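Local coordinates for protein peptide methionine sulfoxide reductase msrA/msrB (PDB 3BQG) that probably reduces methionine sulfoxide in proteins and peptides back to methionine, through the methionine sulfoxide reductase A domain of the multidomain PilB, at residues D69-S83 with A113-V127. The protein carries 1 engineered substitution. Sequence-based numbering, arbitrary orientation.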
loop_
_atom_site.group_PDB
_atom_site.type_symbol
_atom_site.label_atom_id
_atom_site.label_comp_id
_atom_site.label_asym_id
_atom_site.label_seq_id
_atom_site.Cartn_x
_atom_site.Cartn_y
_atom_site.Cartn_z
ATOM N N ASP A 69 5.818 9.326 -8.257
ATOM C CA ASP A 69 7.120 8.786 -7.892
ATOM C C ASP A 69 7.426 9.043 -6.425
ATOM O O ASP A 69 7.935 8.161 -5.738
ATOM C CB ASP A 69 8.241 9.383 -8.738
ATOM C CG ASP A 69 9.589 8.778 -8.397
ATOM O OD1 ASP A 69 9.772 7.562 -8.653
ATOM O OD2 ASP A 69 10.454 9.502 -7.856
ATOM N N ASP A 70 7.133 10.253 -5.948
ATOM C CA ASP A 70 7.375 10.565 -4.543
ATOM C C ASP A 70 6.635 9.529 -3.707
ATOM O O ASP A 70 7.197 8.950 -2.777
ATOM C CB ASP A 70 6.853 11.958 -4.172
ATOM C CG ASP A 70 7.547 13.073 -4.929
ATOM O OD1 ASP A 70 8.695 12.874 -5.383
ATOM O OD2 ASP A 70 6.942 14.159 -5.055
ATOM N N ILE A 71 5.369 9.296 -4.048
ATOM C CA ILE A 71 4.552 8.319 -3.325
ATOM C C ILE A 71 5.206 6.936 -3.358
ATOM O O ILE A 71 5.227 6.226 -2.350
ATOM C CB ILE A 71 3.133 8.209 -3.930
ATOM C CG1 ILE A 71 2.363 9.517 -3.712
ATOM C CG2 ILE A 71 2.386 7.036 -3.301
ATOM C CD1 ILE A 71 2.080 9.839 -2.244
ATOM N N LEU A 72 5.737 6.554 -4.518
ATOM C CA LEU A 72 6.379 5.252 -4.641
ATOM C C LEU A 72 7.666 5.164 -3.817
ATOM O O LEU A 72 7.973 4.111 -3.252
ATOM C CB LEU A 72 6.658 4.928 -6.111
ATOM C CG LEU A 72 5.398 4.743 -6.970
ATOM C CD1 LEU A 72 5.789 4.358 -8.392
ATOM C CD2 LEU A 72 4.511 3.659 -6.360
ATOM N N GLN A 73 8.420 6.258 -3.739
ATOM C CA GLN A 73 9.647 6.240 -2.949
ATOM C C GLN A 73 9.311 6.023 -1.471
ATOM O O GLN A 73 9.988 5.257 -0.786
ATOM C CB GLN A 73 10.434 7.539 -3.139
ATOM C CG GLN A 73 10.918 7.745 -4.570
ATOM C CD GLN A 73 11.768 6.585 -5.074
ATOM O OE1 GLN A 73 11.462 5.971 -6.096
ATOM N NE2 GLN A 73 12.841 6.286 -4.357
ATOM N N TYR A 74 8.267 6.687 -0.984
ATOM C CA TYR A 74 7.844 6.519 0.407
ATOM C C TYR A 74 7.434 5.060 0.628
ATOM O O TYR A 74 7.684 4.482 1.686
ATOM C CB TYR A 74 6.651 7.433 0.721
ATOM C CG TYR A 74 7.028 8.868 1.033
ATOM C CD1 TYR A 74 7.754 9.183 2.185
ATOM C CD2 TYR A 74 6.628 9.912 0.200
ATOM C CE1 TYR A 74 8.067 10.503 2.505
ATOM C CE2 TYR A 74 6.935 11.242 0.510
ATOM C CZ TYR A 74 7.651 11.525 1.666
ATOM O OH TYR A 74 7.938 12.829 2.001
ATOM N N PHE A 75 6.798 4.482 -0.386
ATOM C CA PHE A 75 6.350 3.091 -0.342
ATOM C C PHE A 75 7.556 2.173 -0.169
ATOM O O PHE A 75 7.609 1.373 0.766
ATOM C CB PHE A 75 5.623 2.753 -1.650
ATOM C CG PHE A 75 5.118 1.339 -1.731
ATOM C CD1 PHE A 75 4.126 0.886 -0.867
ATOM C CD2 PHE A 75 5.593 0.479 -2.717
ATOM C CE1 PHE A 75 3.614 -0.406 -0.984
ATOM C CE2 PHE A 75 5.087 -0.821 -2.843
ATOM C CZ PHE A 75 4.093 -1.260 -1.977
ATOM N N PHE A 76 8.526 2.307 -1.074
ATOM C CA PHE A 76 9.737 1.486 -1.058
ATOM C C PHE A 76 10.585 1.629 0.199
ATOM O O PHE A 76 11.375 0.744 0.519
ATOM C CB PHE A 76 10.623 1.798 -2.272
ATOM C CG PHE A 76 9.996 1.461 -3.596
ATOM C CD1 PHE A 76 9.349 0.243 -3.789
ATOM C CD2 PHE A 76 10.056 2.361 -4.653
ATOM C CE1 PHE A 76 8.770 -0.075 -5.022
ATOM C CE2 PHE A 76 9.483 2.055 -5.887
ATOM C CZ PHE A 76 8.837 0.836 -6.070
ATOM N N ARG A 77 10.443 2.751 0.895
ATOM C CA ARG A 77 11.212 2.988 2.108
ATOM C C ARG A 77 10.858 2.018 3.230
ATOM O O ARG A 77 11.717 1.643 4.028
ATOM C CB ARG A 77 10.994 4.427 2.594
ATOM C CG ARG A 77 11.689 4.755 3.906
ATOM C CD ARG A 77 11.448 6.205 4.318
ATOM N NE ARG A 77 11.968 7.156 3.337
ATOM C CZ ARG A 77 11.786 8.471 3.407
ATOM N NH1 ARG A 77 11.098 8.988 4.412
ATOM N NH2 ARG A 77 12.283 9.270 2.470
ATOM N N VAL A 78 9.601 1.589 3.280
ATOM C CA VAL A 78 9.162 0.709 4.355
ATOM C C VAL A 78 8.636 -0.676 3.973
ATOM O O VAL A 78 8.375 -1.503 4.849
ATOM C CB VAL A 78 8.095 1.429 5.208
ATOM C CG1 VAL A 78 8.689 2.721 5.789
ATOM C CG2 VAL A 78 6.878 1.748 4.363
ATOM N N VAL A 79 8.475 -0.932 2.679
ATOM C CA VAL A 79 7.986 -2.225 2.215
ATOM C C VAL A 79 9.126 -3.053 1.613
ATOM O O VAL A 79 9.952 -2.525 0.866
ATOM C CB VAL A 79 6.864 -2.038 1.155
ATOM C CG1 VAL A 79 6.427 -3.382 0.594
ATOM C CG2 VAL A 79 5.674 -1.311 1.786
ATOM N N ASP A 80 9.183 -4.337 1.958
ATOM C CA ASP A 80 10.210 -5.235 1.412
ATOM C C ASP A 80 9.663 -5.713 0.064
ATOM O O ASP A 80 8.715 -6.503 0.012
ATOM C CB ASP A 80 10.436 -6.436 2.329
ATOM C CG ASP A 80 11.629 -7.271 1.899
ATOM O OD1 ASP A 80 11.880 -7.358 0.679
ATOM O OD2 ASP A 80 12.311 -7.844 2.772
ATOM N N PRO A 81 10.262 -5.245 -1.039
ATOM C CA PRO A 81 9.847 -5.588 -2.400
ATOM C C PRO A 81 10.357 -6.915 -2.944
ATOM O O PRO A 81 10.118 -7.231 -4.103
ATOM C CB PRO A 81 10.381 -4.411 -3.203
ATOM C CG PRO A 81 11.731 -4.234 -2.571
ATOM C CD PRO A 81 11.455 -4.370 -1.072
ATOM N N THR A 82 11.044 -7.691 -2.115
ATOM C CA THR A 82 11.600 -8.962 -2.569
ATOM C C THR A 82 10.949 -10.202 -1.966
ATOM O O THR A 82 11.239 -11.319 -2.384
ATOM C CB THR A 82 13.112 -9.029 -2.268
ATOM O OG1 THR A 82 13.312 -9.236 -0.864
ATOM C CG2 THR A 82 13.793 -7.719 -2.661
ATOM N N SER A 83 10.076 -10.019 -0.988
ATOM C CA SER A 83 9.430 -11.169 -0.356
ATOM C C SER A 83 8.042 -11.436 -0.926
ATOM O O SER A 83 7.230 -10.523 -1.065
ATOM C CB SER A 83 9.343 -10.956 1.155
ATOM O OG SER A 83 8.676 -9.743 1.443
ATOM N N ALA A 113 9.840 2.934 -12.017
ATOM C CA ALA A 113 10.214 3.116 -10.619
ATOM C C ALA A 113 10.734 1.796 -10.050
ATOM O O ALA A 113 11.684 1.776 -9.274
ATOM C CB ALA A 113 9.016 3.607 -9.807
ATOM N N LEU A 114 10.097 0.693 -10.430
ATOM C CA LEU A 114 10.523 -0.621 -9.959
ATOM C C LEU A 114 11.890 -0.984 -10.546
ATOM O O LEU A 114 12.736 -1.570 -9.865
ATOM C CB LEU A 114 9.493 -1.686 -10.350
ATOM C CG LEU A 114 8.195 -1.694 -9.535
ATOM C CD1 LEU A 114 7.219 -2.665 -10.135
ATOM C CD2 LEU A 114 8.497 -2.076 -8.099
ATOM N N LYS A 115 12.109 -0.635 -11.808
ATOM C CA LYS A 115 13.385 -0.942 -12.443
ATOM C C LYS A 115 14.508 -0.244 -11.687
ATOM O O LYS A 115 15.567 -0.827 -11.466
ATOM C CB LYS A 115 13.381 -0.493 -13.911
ATOM C CG LYS A 115 14.657 -0.843 -14.666
ATOM C CD LYS A 115 14.559 -0.492 -16.146
ATOM C CE LYS A 115 15.767 -1.014 -16.915
ATOM N NZ LYS A 115 15.718 -0.670 -18.358
ATOM N N ARG A 116 14.269 1.002 -11.280
ATOM C CA ARG A 116 15.274 1.765 -10.545
ATOM C C ARG A 116 15.508 1.186 -9.154
ATOM O O ARG A 116 16.645 1.128 -8.689
ATOM C CB ARG A 116 14.859 3.238 -10.429
ATOM C CG ARG A 116 14.887 3.995 -11.759
ATOM C CD ARG A 116 14.438 5.445 -11.609
ATOM N NE ARG A 116 14.475 6.157 -12.884
ATOM C CZ ARG A 116 15.587 6.386 -13.579
ATOM N NH1 ARG A 116 16.755 5.957 -13.123
ATOM N NH2 ARG A 116 15.534 7.045 -14.732
ATOM N N GLU A 117 14.431 0.758 -8.495
ATOM C CA GLU A 117 14.518 0.186 -7.154
ATOM C C GLU A 117 15.312 -1.121 -7.180
ATOM O O GLU A 117 16.007 -1.449 -6.221
ATOM C CB GLU A 117 13.106 -0.069 -6.606
ATOM C CG GLU A 117 13.020 -0.353 -5.101
ATOM C CD GLU A 117 13.502 0.811 -4.242
ATOM O OE1 GLU A 117 13.639 1.939 -4.767
ATOM O OE2 GLU A 117 13.738 0.599 -3.032
ATOM N N GLN A 118 15.204 -1.862 -8.281
ATOM C CA GLN A 118 15.912 -3.134 -8.422
ATOM C C GLN A 118 17.427 -2.952 -8.327
ATOM O O GLN A 118 18.148 -3.888 -7.984
ATOM C CB GLN A 118 15.546 -3.806 -9.752
ATOM C CG GLN A 118 16.235 -5.154 -10.018
ATOM C CD GLN A 118 15.893 -6.225 -8.992
ATOM O OE1 GLN A 118 16.552 -6.350 -7.951
ATOM N NE2 GLN A 118 14.854 -6.998 -9.277
ATOM N N GLN A 119 17.910 -1.748 -8.622
ATOM C CA GLN A 119 19.342 -1.495 -8.532
ATOM C C GLN A 119 19.823 -1.492 -7.083
ATOM O O GLN A 119 21.023 -1.554 -6.822
ATOM C CB GLN A 119 19.698 -0.163 -9.205
ATOM C CG GLN A 119 19.687 -0.249 -10.718
ATOM C CD GLN A 119 20.658 -1.294 -11.235
ATOM O OE1 GLN A 119 21.873 -1.137 -11.126
ATOM N NE2 GLN A 119 20.125 -2.376 -11.791
ATOM N N LYS A 120 18.891 -1.422 -6.140
ATOM C CA LYS A 120 19.263 -1.413 -4.732
ATOM C C LYS A 120 19.152 -2.803 -4.111
ATOM O O LYS A 120 19.485 -2.986 -2.944
ATOM C CB LYS A 120 18.370 -0.446 -3.951
ATOM C CG LYS A 120 18.197 0.916 -4.600
ATOM C CD LYS A 120 17.481 1.891 -3.676
ATOM C CE LYS A 120 17.318 3.248 -4.353
ATOM N NZ LYS A 120 16.846 4.293 -3.397
ATOM N N TYR A 121 18.689 -3.776 -4.891
ATOM C CA TYR A 121 18.516 -5.138 -4.389
ATOM C C TYR A 121 19.150 -6.231 -5.237
ATOM O O TYR A 121 19.027 -6.233 -6.460
ATOM C CB TYR A 121 17.028 -5.476 -4.253
ATOM C CG TYR A 121 16.304 -4.710 -3.179
ATOM C CD1 TYR A 121 15.823 -3.422 -3.415
ATOM C CD2 TYR A 121 16.084 -5.284 -1.928
ATOM C CE1 TYR A 121 15.136 -2.726 -2.423
ATOM C CE2 TYR A 121 15.400 -4.603 -0.937
ATOM C CZ TYR A 121 14.928 -3.327 -1.186
ATOM O OH TYR A 121 14.245 -2.656 -0.199
ATOM N N GLN A 122 19.794 -7.180 -4.568
ATOM C CA GLN A 122 20.417 -8.301 -5.248
ATOM C C GLN A 122 19.336 -9.337 -5.585
ATOM O O GLN A 122 19.388 -9.974 -6.641
ATOM C CB GLN A 122 21.495 -8.914 -4.355
ATOM C CG GLN A 122 22.596 -7.938 -3.984
ATOM C CD GLN A 122 23.504 -8.480 -2.903
ATOM O OE1 GLN A 122 23.037 -8.979 -1.874
ATOM N NE2 GLN A 122 24.805 -8.385 -3.124
ATOM N N LEU A 123 18.359 -9.503 -4.691
ATOM C CA LEU A 123 17.263 -10.448 -4.928
ATOM C C LEU A 123 16.248 -9.806 -5.874
ATOM O O LEU A 123 16.033 -8.594 -5.841
ATOM C CB LEU A 123 16.556 -10.823 -3.616
ATOM C CG LEU A 123 17.356 -11.550 -2.528
ATOM C CD1 LEU A 123 16.456 -11.842 -1.337
ATOM C CD2 LEU A 123 17.937 -12.836 -3.084
ATOM N N PRO A 124 15.611 -10.607 -6.733
ATOM C CA PRO A 124 14.635 -10.017 -7.654
ATOM C C PRO A 124 13.398 -9.435 -6.965
ATOM O O PRO A 124 12.907 -9.973 -5.967
ATOM C CB PRO A 124 14.301 -11.173 -8.595
ATOM C CG PRO A 124 14.499 -12.385 -7.743
ATOM C CD PRO A 124 15.745 -12.059 -6.946
ATOM N N LEU A 125 12.907 -8.321 -7.497
ATOM C CA LEU A 125 11.716 -7.665 -6.954
ATOM C C LEU A 125 10.460 -8.441 -7.356
ATOM O O LEU A 125 10.381 -8.966 -8.467
ATOM C CB LEU A 125 11.638 -6.227 -7.471
ATOM C CG LEU A 125 12.241 -5.147 -6.570
ATOM C CD1 LEU A 125 13.630 -5.540 -6.107
ATOM C CD2 LEU A 125 12.263 -3.827 -7.320
ATOM N N VAL A 126 9.486 -8.534 -6.452
ATOM C CA VAL A 126 8.267 -9.272 -6.757
ATOM C C VAL A 126 6.985 -8.456 -6.574
ATOM O O VAL A 126 5.890 -9.011 -6.540
ATOM C CB VAL A 126 8.167 -10.566 -5.908
ATOM C CG1 VAL A 126 9.383 -11.442 -6.151
ATOM C CG2 VAL A 126 8.043 -10.226 -4.428
ATOM N N VAL A 127 7.127 -7.140 -6.462
ATOM C CA VAL A 127 5.977 -6.249 -6.300
ATOM C C VAL A 127 5.068 -6.285 -7.534
ATOM O O VAL A 127 5.544 -6.171 -8.663
ATOM C CB VAL A 127 6.449 -4.787 -6.072
ATOM C CG1 VAL A 127 5.246 -3.849 -5.963
ATOM C CG2 VAL A 127 7.306 -4.714 -4.816
HETATM O O HOH W 1 12.612 3.761 -7.540
HETATM O O HOH W 2 12.513 -1.162 -1.052
HETATM O O HOH W 3 12.849 -12.142 -4.556
#
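Phe76 packs on Glu117 and Pro81 on Tyr121 where helices 68-78 and 106-117 of the MsrA domain lie side by side and the loops that follow them meet. The helix segments 69-78 and 113-117 cross at -40°, their axes 11.2 Å apart at closest approach. Between them the Phe76 ring takes Glu117 on one face: Glu117 CG lies 3.9 Å from the centroid of the Phe76 ring in a CH-pi contact. The bend at chi2 of Glu117 (62°) lays its carboxylate nearly parallel to the ring, 13° apart, over the CB-CG end. Leu114 CD2 meets the ring at CZ, and Leu72 CD1 touches Ala113 CB. A water links Phe76 O and Glu117 OE2.

In the turns, Pro81 CG sits over a face of the Tyr121 ring, and Thr82 CG2 reaches Tyr121 CD2 at 3.4 Å. Val126 N donates a nearly straight 2.8 Å hydrogen bond to Pro81 O. Pro81 CB packs tightly on Val127 CG2, 3.5 Å away. Asp80 OD1 accepts from Thr82 N, an Asx turn, and also from Thr82 OG1.

Beneath the pair lies the mixed sheet. Leu72 and Phe75 touch Val99 of strand 97-101, Val127 touches Ser97, Ile71 and Phe75 both touch Leu8 of strand 3-10, and Ile71 touches Phe20 of helix 14-21.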